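Local coordinates for protein chitin deacetylase (PDB 5ZNT) that hydrolyses the N-acetamido groups of N-acetylglucosamine residues in chitin, using a bound zinc ion, to give chitosan and acetate, at residues I48-N51 against N52-L55; T83-S86 against A87-E90; Q293-N296 against D297-F300; E282-L285 against Y286-E290. One frame throughout, in Å; residues are numbered along the deposited sequence. Where two conformers were deposited one is given.

Interaction 1 (I48-N51 against N52-L55); sequences INNN and NIEL. With NAG (2-acetamido-2-deoxy-beta-D-glucopyranose), chain B.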
loop_
_atom_site.group_PDB
_atom_site.type_symbol
_atom_site.label_atom_id
_atom_site.label_comp_id
_atom_site.label_asym_id
_atom_site.label_seq_id
_atom_site.Cartn_x
_atom_site.Cartn_y
_atom_site.Cartn_z
ATOM N N ILE A 48 -8.341 9.052 6.021
ATOM C CA ILE A 48 -9.609 8.532 5.625
ATOM C C ILE A 48 -10.608 9.370 6.426
ATOM O O ILE A 48 -10.599 9.329 7.597
ATOM C CB ILE A 48 -9.799 7.055 5.951
ATOM C CG1 ILE A 48 -8.835 6.214 5.156
ATOM C CG2 ILE A 48 -11.225 6.674 5.707
ATOM C CD1 ILE A 48 -9.013 4.769 5.358
ATOM N N ASN A 49 -11.474 10.103 5.768
ATOM C CA ASN A 49 -12.435 10.953 6.478
ATOM C C ASN A 49 -13.518 11.357 5.491
ATOM O O ASN A 49 -13.591 10.827 4.376
ATOM C CB ASN A 49 -11.744 12.169 7.132
ATOM C CG ASN A 49 -11.000 13.046 6.134
ATOM O OD1 ASN A 49 -11.368 13.136 4.975
ATOM N ND2 ASN A 49 -9.962 13.732 6.604
ATOM N N ASN A 50 -14.355 12.328 5.879
ATOM C CA ASN A 50 -15.481 12.639 5.015
ATOM C C ASN A 50 -15.049 13.324 3.718
ATOM O O ASN A 50 -15.892 13.534 2.840
ATOM C CB ASN A 50 -16.519 13.485 5.777
ATOM C CG ASN A 50 -17.529 12.625 6.540
ATOM O OD1 ASN A 50 -17.642 11.419 6.294
ATOM N ND2 ASN A 50 -18.277 13.243 7.457
ATOM N N ASN A 51 -13.770 13.668 3.553
ATOM C CA ASN A 51 -13.328 14.096 2.230
ATOM C C ASN A 51 -13.396 12.965 1.201
ATOM O O ASN A 51 -13.445 13.251 -0.001
ATOM C CB ASN A 51 -11.884 14.623 2.241
ATOM C CG ASN A 51 -11.676 15.848 3.159
ATOM O OD1 ASN A 51 -12.604 16.383 3.751
ATOM N ND2 ASN A 51 -10.425 16.248 3.302
ATOM N N ASN A 52 -13.352 11.699 1.633
ATOM C CA ASN A 52 -13.247 10.587 0.684
ATOM C C ASN A 52 -14.083 9.350 1.023
ATOM O O ASN A 52 -14.091 8.410 0.228
ATOM C CB ASN A 52 -11.769 10.166 0.525
ATOM C CG ASN A 52 -11.046 10.025 1.869
ATOM O OD1 ASN A 52 -11.514 9.339 2.773
ATOM N ND2 ASN A 52 -9.893 10.681 1.996
ATOM N N ILE A 53 -14.836 9.343 2.127
ATOM C CA ILE A 53 -15.575 8.141 2.516
ATOM C C ILE A 53 -16.605 7.778 1.449
ATOM O O ILE A 53 -16.749 6.606 1.078
ATOM C CB ILE A 53 -16.210 8.335 3.913
ATOM C CG1 ILE A 53 -15.133 8.164 5.019
ATOM C CG2 ILE A 53 -17.382 7.358 4.107
ATOM C CD1 ILE A 53 -15.509 8.837 6.408
ATOM N N GLU A 54 -17.282 8.776 0.886
ATOM C CA GLU A 54 -18.265 8.495 -0.154
ATOM C C GLU A 54 -17.607 8.033 -1.449
ATOM O O GLU A 54 -18.171 7.199 -2.167
ATOM C CB GLU A 54 -19.128 9.731 -0.412
ATOM C CG GLU A 54 -20.128 10.025 0.699
ATOM C CD GLU A 54 -21.160 8.916 0.866
ATOM O OE1 GLU A 54 -21.951 8.691 -0.090
ATOM O OE2 GLU A 54 -21.161 8.267 1.946
ATOM N N LEU A 55 -16.444 8.592 -1.795
ATOM C CA LEU A 55 -15.719 8.080 -2.957
ATOM C C LEU A 55 -15.440 6.584 -2.808
ATOM O O LEU A 55 -15.636 5.807 -3.755
ATOM C CB LEU A 55 -14.410 8.849 -3.147
ATOM C CG LEU A 55 -13.480 8.228 -4.194
ATOM C CD1 LEU A 55 -13.980 8.519 -5.607
ATOM C CD2 LEU A 55 -12.060 8.694 -4.026
HETATM C C1 NAG B . -16.749 9.039 10.507
HETATM C C2 NAG B . -17.883 9.931 10.043
HETATM C C3 NAG B . -19.219 9.279 10.398
HETATM C C4 NAG B . -19.277 7.841 9.884
HETATM C C5 NAG B . -18.009 7.079 10.259
HETATM C C6 NAG B . -17.914 5.716 9.613
HETATM C C7 NAG B . -16.985 12.225 10.141
HETATM C C8 NAG B . -17.115 13.564 10.806
HETATM N N2 NAG B . -17.807 11.274 10.591
HETATM O O3 NAG B . -20.251 10.080 9.838
HETATM O O4 NAG B . -20.268 7.094 10.578
HETATM O O5 NAG B . -16.846 7.813 9.868
HETATM O O6 NAG B . -18.064 5.815 8.203
HETATM O O7 NAG B . -16.147 12.007 9.253
HETATM O O HOH W 1 -17.482 11.536 1.830
HETATM O O HOH W 2 -15.874 11.390 -1.118
#
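Asn49 turns the chain: its carbonyl O accepts from Asn52 N at 2.9 Å, nearly straight, and more weakly from Ile53 N as helix 53-59 begins. Asn52 OD1 takes the Asn49 N-H at 3.1 Å, the donor tilted 32° from the amide plane, while ND2 gives to Ala47 O, so both ends of this buried amide are spent on backbone. The bend comes from a chi1 of 47°, which sets CG between the backbone N and carbonyl carbon and folds the amide back over the turn. Asn52, at the N-cap position, makes no capping bond with its side chain. Asn49 OD1 accepts from Asn51 N, two residues on, at 2.8 Å, closing an Asx turn. Ile53 CD1 reaches back to Asn50 OD1 at 3.4 Å, and Ile53 CG1 meets Ile48 CG2 at 4.2 Å; Asn50 ND2 comes within 3.0 Å of O7 of the N-acetylglucosamine. A water spans Asn50 O and Glu54 N, occupying an N-H of the first helical turn. Asparagine suits such a place because one short amide can both accept from and donate to main chain. The Asx turn thus leads into a helix, in the loop after zinc ligand Asp46 of this carbohydrate esterase 4 domain.

Interaction 2 (T83-S86 against A87-E90); sequences TNYS and AVQE. With NAG (2-acetamido-2-deoxy-beta-D-glucopyranose), chain B.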
loop_
_atom_site.group_PDB
_atom_site.type_symbol
_atom_site.label_atom_id
_atom_site.label_comp_id
_atom_site.label_asym_id
_atom_site.label_seq_id
_atom_site.Cartn_x
_atom_site.Cartn_y
_atom_site.Cartn_z
ATOM N N THR A 83 -7.892 11.895 10.492
ATOM C CA THR A 83 -8.467 10.614 10.124
ATOM C C THR A 83 -9.656 10.288 11.019
ATOM O O THR A 83 -9.681 10.646 12.199
ATOM C CB THR A 83 -7.401 9.530 10.193
ATOM O OG1 THR A 83 -6.644 9.621 8.992
ATOM C CG2 THR A 83 -7.989 8.103 10.328
ATOM N N ASN A 84 -10.666 9.674 10.420
ATOM C CA ASN A 84 -11.866 9.207 11.106
ATOM C C ASN A 84 -11.660 7.724 11.398
ATOM O O ASN A 84 -11.683 6.898 10.479
ATOM C CB ASN A 84 -13.057 9.493 10.203
ATOM C CG ASN A 84 -14.361 8.916 10.696
ATOM O OD1 ASN A 84 -14.422 7.976 11.501
ATOM N ND2 ASN A 84 -15.435 9.494 10.190
ATOM N N TYR A 85 -11.419 7.383 12.669
ATOM C CA TYR A 85 -11.051 6.009 12.987
ATOM C C TYR A 85 -12.231 5.044 13.001
ATOM O O TYR A 85 -12.003 3.832 12.886
ATOM C CB TYR A 85 -10.281 5.957 14.313
ATOM C CG TYR A 85 -8.890 6.496 14.062
ATOM C CD1 TYR A 85 -7.879 5.665 13.548
ATOM C CD2 TYR A 85 -8.617 7.853 14.237
ATOM C CE1 TYR A 85 -6.616 6.166 13.281
ATOM C CE2 TYR A 85 -7.366 8.371 13.972
ATOM C CZ TYR A 85 -6.383 7.535 13.465
ATOM O OH TYR A 85 -5.170 8.078 13.197
ATOM N N SER A 86 -13.471 5.540 13.112
ATOM C CA SER A 86 -14.631 4.681 12.855
ATOM C C SER A 86 -14.666 4.255 11.401
ATOM O O SER A 86 -15.065 3.129 11.084
ATOM C CB SER A 86 -15.931 5.415 13.180
ATOM O OG SER A 86 -15.973 5.677 14.560
ATOM N N ALA A 87 -14.299 5.171 10.500
ATOM C CA ALA A 87 -14.271 4.850 9.077
ATOM C C ALA A 87 -13.152 3.873 8.762
ATOM O O ALA A 87 -13.336 2.955 7.950
ATOM C CB ALA A 87 -14.127 6.133 8.249
ATOM N N VAL A 88 -11.971 4.079 9.367
ATOM C CA VAL A 88 -10.882 3.118 9.232
ATOM C C VAL A 88 -11.359 1.737 9.679
ATOM O O VAL A 88 -11.119 0.725 9.013
ATOM C CB VAL A 88 -9.654 3.589 10.051
ATOM C CG1 VAL A 88 -8.627 2.504 10.162
ATOM C CG2 VAL A 88 -8.998 4.871 9.426
ATOM N N GLN A 89 -12.051 1.687 10.814
ATOM C CA GLN A 89 -12.554 0.425 11.352
ATOM C C GLN A 89 -13.533 -0.236 10.394
ATOM O O GLN A 89 -13.497 -1.456 10.199
ATOM C CB GLN A 89 -13.224 0.677 12.703
ATOM C CG GLN A 89 -13.800 -0.580 13.369
ATOM C CD GLN A 89 -14.408 -0.257 14.735
ATOM O OE1 GLN A 89 -14.894 0.849 14.972
ATOM N NE2 GLN A 89 -14.385 -1.225 15.625
ATOM N N GLU A 90 -14.403 0.558 9.775
ATOM C CA GLU A 90 -15.395 0.002 8.869
ATOM C C GLU A 90 -14.746 -0.485 7.575
ATOM O O GLU A 90 -15.101 -1.545 7.046
ATOM C CB GLU A 90 -16.466 1.056 8.592
ATOM C CG GLU A 90 -17.518 0.627 7.600
ATOM C CD GLU A 90 -18.454 -0.458 8.143
ATOM O OE1 GLU A 90 -19.323 -0.889 7.357
ATOM O OE2 GLU A 90 -18.320 -0.891 9.326
HETATM C C1 NAG B . -16.749 9.039 10.507
HETATM C C2 NAG B . -17.883 9.931 10.043
HETATM C C3 NAG B . -19.219 9.279 10.398
HETATM C C4 NAG B . -19.277 7.841 9.884
HETATM C C5 NAG B . -18.009 7.079 10.259
HETATM C C6 NAG B . -17.914 5.716 9.613
HETATM C C7 NAG B . -16.985 12.225 10.141
HETATM C C8 NAG B . -17.115 13.564 10.806
HETATM N N2 NAG B . -17.807 11.274 10.591
HETATM O O3 NAG B . -20.251 10.080 9.838
HETATM O O4 NAG B . -20.268 7.094 10.578
HETATM O O5 NAG B . -16.846 7.813 9.868
HETATM O O6 NAG B . -18.064 5.815 8.203
HETATM O O7 NAG B . -16.147 12.007 9.253
HETATM O O HOH W 3 -13.844 3.246 15.783
HETATM O O HOH W 4 -16.738 1.788 12.921
#
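Asn84 OD1 receives the Ala87 N-H at 3.0 Å, and ND2 of the same amide is covalently joined to C1 of N-acetylglucosamine, so one side chain caps a helix and carries a sugar. The capping N-H comes from well above the amide plane, 60° out of it, instead of along a lone pair. With chi1 at 173°, CG stands away from the backbone N and beside the carbonyl carbon, which brings the amide over the first helical turn. Asn84 is thus the N-cap of helix 85-93, the helix of a beta-alpha-beta unit between strands 75-78 and 97-100, and also the N-glycosylation site. ND2 further donates to O7 of the sugar's acetamido group at 2.8 Å, a bond that should limit rotation of that arm. Ala87 CB comes up beside the O5 edge of the sugar ring, 3.6 Å from O5; a methyl is short enough for this close approach. The backbone bond from Val88 N to Asn84 O, 3.0 Å, starts the regular helical series.

On the protein side, Thr83 CG2 rests over the centre of the Tyr85 ring, 3.5 Å above its plane, and meets Val88 CG2 at 3.5 Å, the side chains of Thr83 and Val88 crossing at about a right angle. The hydroxyls of Thr83 and Tyr85 are held outside this patch, by Ser79 O and His80 ND1. Toward the next turn, a water donates to Gln89 OE1 at 2.7 Å and is held weakly by Ser86 OG.

Interaction 3 (Q293-N296 against D297-F300); sequences QSHN and DVYF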
loop_
_atom_site.group_PDB
_atom_site.type_symbol
_atom_site.label_atom_id
_atom_site.label_comp_id
_atom_site.label_asym_id
_atom_site.label_seq_id
_atom_site.Cartn_x
_atom_site.Cartn_y
_atom_site.Cartn_z
ATOM N N GLN A 293 -14.790 -7.975 -16.131
ATOM C CA GLN A 293 -15.681 -8.806 -16.945
ATOM C C GLN A 293 -14.886 -9.682 -17.911
ATOM O O GLN A 293 -15.250 -10.842 -18.147
ATOM C CB GLN A 293 -16.682 -7.937 -17.708
ATOM C CG GLN A 293 -17.792 -8.736 -18.429
ATOM C CD GLN A 293 -17.340 -9.325 -19.753
ATOM O OE1 GLN A 293 -16.484 -8.752 -20.429
ATOM N NE2 GLN A 293 -17.916 -10.485 -20.137
ATOM N N SER A 294 -13.795 -9.160 -18.459
ATOM C CA SER A 294 -13.104 -9.852 -19.532
ATOM C C SER A 294 -12.010 -10.787 -19.044
ATOM O O SER A 294 -11.518 -11.594 -19.835
ATOM C CB SER A 294 -12.521 -8.837 -20.530
ATOM O OG SER A 294 -11.482 -8.070 -19.953
ATOM N N HIS A 295 -11.637 -10.736 -17.767
ATOM C CA HIS A 295 -10.508 -11.513 -17.275
ATOM C C HIS A 295 -10.943 -12.416 -16.140
ATOM O O HIS A 295 -11.371 -11.936 -15.079
ATOM C CB HIS A 295 -9.366 -10.604 -16.800
ATOM C CG HIS A 295 -8.533 -10.078 -17.916
ATOM N ND1 HIS A 295 -7.401 -10.726 -18.356
ATOM C CD2 HIS A 295 -8.684 -8.990 -18.712
ATOM C CE1 HIS A 295 -6.878 -10.050 -19.367
ATOM N NE2 HIS A 295 -7.643 -9.000 -19.610
ATOM N N ASN A 296 -10.815 -13.719 -16.350
ATOM C CA ASN A 296 -10.964 -14.661 -15.255
ATOM C C ASN A 296 -9.663 -14.859 -14.495
ATOM O O ASN A 296 -9.634 -15.630 -13.535
ATOM C CB ASN A 296 -11.500 -16.014 -15.763
ATOM C CG ASN A 296 -10.567 -16.705 -16.755
ATOM O OD1 ASN A 296 -9.399 -16.347 -16.903
ATOM N ND2 ASN A 296 -11.098 -17.724 -17.440
ATOM N N ASP A 297 -8.592 -14.153 -14.889
ATOM C CA ASP A 297 -7.259 -14.372 -14.338
ATOM C C ASP A 297 -6.655 -13.105 -13.724
ATOM O O ASP A 297 -5.431 -13.025 -13.574
ATOM C CB ASP A 297 -6.328 -14.929 -15.427
ATOM C CG ASP A 297 -6.297 -14.059 -16.672
ATOM O OD1 ASP A 297 -7.042 -13.054 -16.727
ATOM O OD2 ASP A 297 -5.531 -14.378 -17.614
ATOM N N VAL A 298 -7.483 -12.124 -13.360
ATOM C CA VAL A 298 -7.028 -10.861 -12.776
ATOM C C VAL A 298 -7.707 -10.704 -11.415
ATOM O O VAL A 298 -8.934 -10.813 -11.318
ATOM C CB VAL A 298 -7.344 -9.663 -13.693
ATOM C CG1 VAL A 298 -7.112 -8.312 -12.962
ATOM C CG2 VAL A 298 -6.501 -9.715 -14.978
ATOM N N TYR A 299 -6.915 -10.452 -10.373
ATOM C CA TYR A 299 -7.416 -10.276 -9.007
ATOM C C TYR A 299 -6.954 -8.931 -8.445
ATOM O O TYR A 299 -5.753 -8.641 -8.440
ATOM C CB TYR A 299 -6.905 -11.378 -8.078
ATOM C CG TYR A 299 -7.617 -12.700 -8.215
ATOM C CD1 TYR A 299 -7.369 -13.536 -9.310
ATOM C CD2 TYR A 299 -8.518 -13.126 -7.243
ATOM C CE1 TYR A 299 -8.017 -14.772 -9.433
ATOM C CE2 TYR A 299 -9.163 -14.353 -7.355
ATOM C CZ TYR A 299 -8.906 -15.164 -8.451
ATOM O OH TYR A 299 -9.544 -16.376 -8.545
ATOM N N PHE A 300 -7.905 -8.141 -7.942
ATOM C CA PHE A 300 -7.604 -6.930 -7.170
ATOM C C PHE A 300 -7.522 -7.332 -5.709
ATOM O O PHE A 300 -8.539 -7.687 -5.102
ATOM C CB PHE A 300 -8.682 -5.873 -7.386
ATOM C CG PHE A 300 -8.748 -5.360 -8.795
ATOM C CD1 PHE A 300 -9.407 -6.084 -9.776
ATOM C CD2 PHE A 300 -8.150 -4.153 -9.141
ATOM C CE1 PHE A 300 -9.461 -5.621 -11.082
ATOM C CE2 PHE A 300 -8.225 -3.671 -10.447
ATOM C CZ PHE A 300 -8.865 -4.414 -11.416
HETATM O O HOH W 5 -11.042 -10.169 -13.081
#
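His295 ND1 donates to Asp297 OD1 at 2.9 Å, and this bond with the valine beside it makes the close-packed part of the turn. Asp297 OD1 lies in the plane of the imidazole at its ND1 edge, and the carboxylate is turned only 17° from that plane; OD1 uses its syn lone pair. A chi1 of 54° tucks the Asp297 carboxylate in over its own backbone, toward His295. Val298 CG2 fits against the histidine stem, 3.5 Å from CB, one methyl of the beta-branched valine packing beside the ring as strand 298-300 begins. Phe254 and Tyr258 of helix 243-258 meet the same imidazole edge-to-face. Replacing His295 with an alanine would probably leave Asp297 OD1 without this donor and take away the ring that Val298 CG2, Phe254 and Tyr258 pack against. Asn296, by contrast, is exposed at the bend and was deposited in two conformers, and the helix end at Ser294 is likewise exposed. Inside the bend a water donates to both His295 O (2.7 Å) and Val298 O (2.8 Å). Asp297 OD2 is bonded to Tyr258 OH, so both carboxylate oxygens have donors; the neighbouring acid would probably favour a protonated, positively charged imidazole.

Interaction 4 (E282-L285 against Y286-E290); sequences EAFL and YWIDE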
loop_
_atom_site.group_PDB
_atom_site.type_symbol
_atom_site.label_atom_id
_atom_site.label_comp_id
_atom_site.label_asym_id
_atom_site.label_seq_id
_atom_site.Cartn_x
_atom_site.Cartn_y
_atom_site.Cartn_z
ATOM N N GLU A 282 -14.346 8.341 -13.555
ATOM C CA GLU A 282 -15.190 7.638 -14.518
ATOM C C GLU A 282 -14.370 6.678 -15.373
ATOM O O GLU A 282 -14.769 5.529 -15.583
ATOM C CB GLU A 282 -15.934 8.643 -15.400
ATOM C CG GLU A 282 -16.654 7.981 -16.575
ATOM C CD GLU A 282 -17.434 8.966 -17.427
ATOM O OE1 GLU A 282 -18.233 9.744 -16.865
ATOM O OE2 GLU A 282 -17.236 8.970 -18.656
ATOM N N ALA A 283 -13.210 7.124 -15.855
ATOM C CA ALA A 283 -12.349 6.255 -16.649
ATOM C C ALA A 283 -11.824 5.088 -15.821
ATOM O O ALA A 283 -11.715 3.960 -16.319
ATOM C CB ALA A 283 -11.193 7.065 -17.243
ATOM N N PHE A 284 -11.499 5.333 -14.555
ATOM C CA PHE A 284 -10.966 4.276 -13.706
ATOM C C PHE A 284 -12.011 3.185 -13.483
ATOM O O PHE A 284 -11.709 1.989 -13.570
ATOM C CB PHE A 284 -10.524 4.874 -12.367
ATOM C CG PHE A 284 -9.896 3.886 -11.423
ATOM C CD1 PHE A 284 -8.935 2.988 -11.867
ATOM C CD2 PHE A 284 -10.255 3.872 -10.092
ATOM C CE1 PHE A 284 -8.347 2.076 -10.990
ATOM C CE2 PHE A 284 -9.671 2.967 -9.201
ATOM C CZ PHE A 284 -8.713 2.070 -9.657
ATOM N N LEU A 285 -13.234 3.582 -13.147
ATOM C CA LEU A 285 -14.287 2.603 -12.923
ATOM C C LEU A 285 -14.638 1.863 -14.215
ATOM O O LEU A 285 -14.831 0.639 -14.203
ATOM C CB LEU A 285 -15.508 3.297 -12.332
ATOM C CG LEU A 285 -15.220 3.899 -10.953
ATOM C CD1 LEU A 285 -16.465 4.494 -10.337
ATOM C CD2 LEU A 285 -14.597 2.836 -10.027
ATOM N N TYR A 286 -14.724 2.583 -15.334
ATOM C CA TYR A 286 -14.932 1.919 -16.616
ATOM C C TYR A 286 -13.871 0.851 -16.840
ATOM O O TYR A 286 -14.183 -0.295 -17.199
ATOM C CB TYR A 286 -14.910 2.948 -17.746
ATOM C CG TYR A 286 -15.229 2.356 -19.096
ATOM C CD1 TYR A 286 -14.254 1.688 -19.827
ATOM C CD2 TYR A 286 -16.503 2.462 -19.638
ATOM C CE1 TYR A 286 -14.538 1.129 -21.060
ATOM C CE2 TYR A 286 -16.799 1.913 -20.879
ATOM C CZ TYR A 286 -15.815 1.243 -21.581
ATOM O OH TYR A 286 -16.096 0.682 -22.818
ATOM N N TRP A 287 -12.605 1.214 -16.620
ATOM C CA TRP A 287 -11.502 0.277 -16.790
ATOM C C TRP A 287 -11.642 -0.929 -15.866
ATOM O O TRP A 287 -11.515 -2.082 -16.309
ATOM C CB TRP A 287 -10.175 0.999 -16.543
ATOM C CG TRP A 287 -8.999 0.108 -16.702
ATOM C CD1 TRP A 287 -8.423 -0.285 -17.889
ATOM C CD2 TRP A 287 -8.237 -0.521 -15.658
ATOM N NE1 TRP A 287 -7.366 -1.118 -17.642
ATOM C CE2 TRP A 287 -7.224 -1.278 -16.285
ATOM C CE3 TRP A 287 -8.315 -0.521 -14.252
ATOM C CZ2 TRP A 287 -6.295 -2.021 -15.570
ATOM C CZ3 TRP A 287 -7.386 -1.261 -13.543
ATOM C CH2 TRP A 287 -6.397 -2.012 -14.205
ATOM N N ILE A 288 -11.852 -0.687 -14.568
ATOM C CA ILE A 288 -12.025 -1.777 -13.608
ATOM C C ILE A 288 -13.128 -2.725 -14.067
ATOM O O ILE A 288 -12.971 -3.951 -14.042
ATOM C CB ILE A 288 -12.355 -1.230 -12.206
ATOM C CG1 ILE A 288 -11.140 -0.570 -11.572
ATOM C CG2 ILE A 288 -12.833 -2.352 -11.313
ATOM C CD1 ILE A 288 -11.494 0.106 -10.229
ATOM N N ASP A 289 -14.274 -2.173 -14.434
ATOM C CA ASP A 289 -15.402 -3.017 -14.804
ATOM C C ASP A 289 -15.107 -3.787 -16.088
ATOM O O ASP A 289 -15.449 -4.969 -16.212
ATOM C CB ASP A 289 -16.651 -2.164 -14.957
ATOM C CG ASP A 289 -17.160 -1.632 -13.636
ATOM O OD1 ASP A 289 -16.883 -2.251 -12.574
ATOM O OD2 ASP A 289 -17.870 -0.611 -13.667
ATOM N N GLU A 290 -14.422 -3.150 -17.031
ATOM C CA GLU A 290 -14.043 -3.821 -18.263
ATOM C C GLU A 290 -13.028 -4.937 -18.013
ATOM O O GLU A 290 -13.146 -6.031 -18.579
ATOM C CB GLU A 290 -13.501 -2.795 -19.254
ATOM C CG GLU A 290 -13.174 -3.403 -20.614
ATOM C CD GLU A 290 -12.727 -2.368 -21.593
ATOM O OE1 GLU A 290 -11.716 -1.690 -21.312
ATOM O OE2 GLU A 290 -13.392 -2.221 -22.639
#
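Phe284 and Ile288, one turn apart on helix 278-294, form an i to i+4 pair in which a methyl lies over an aromatic face. Ile288 CD1 stands 3.6 Å from the ring centroid and 19° off the normal, a CH-pi contact displaced slightly toward the CZ and CE2 rim. A chi1 of -177° carries Phe284 CG outward from the helix, opposite the backbone N, and the far rim of the ring then reaches Ile288 CD1. Trp287 fills the neighbouring hollow, its CE3 coming to 4.2 Å from Phe284 CE1. Leu285 and Ile288 run side by side, pointing the same way, and Leu285 CD2 adds a second bump, 4.1 Å from Ile288 CD1. Together the large apolar groups make a ridged surface: Phe284 and Trp287 press on strand 38-45 and helix 243-258, while Leu285 turns to helix 53-59. With an alanine in place of Phe284, Ile288 CD1 would probably lose the flat face it covers, and a gap is likely to open against Phe246 and Leu250. The polar side is different: exposed Tyr286 and Glu282 suit the outer surface, and Asp289 forms a salt bridge with Arg64. Beneath the side chains, the backbone bond from Ile288 N to Phe284 O measures 2.9 Å and is nearly straight at 172°.

From the N terminus, interaction 1 closes the loop between strand 38-45 and helix 53-59, and interaction 2 then starts helix 85-93. The two touch: Ile48 O lies 2.8 Å from Asn84 N, probably a hydrogen bond, and Ile53 CD1 packs on Ala87 CB at 3.6 Å, with the same sugar beside both. Much later, interaction 4 lies within helix 278-294, one turn against the next, and interaction 3 turns that helix's end into strand 298-300. These two meet where Phe300 CE2 approaches Trp287 CZ3 at 4.0 Å. All four follow in series, none nesting or crossing. The two pairs lie apart, yet strand 38-45 precedes the first and is paired with strand 298-300 in the parallel sheet.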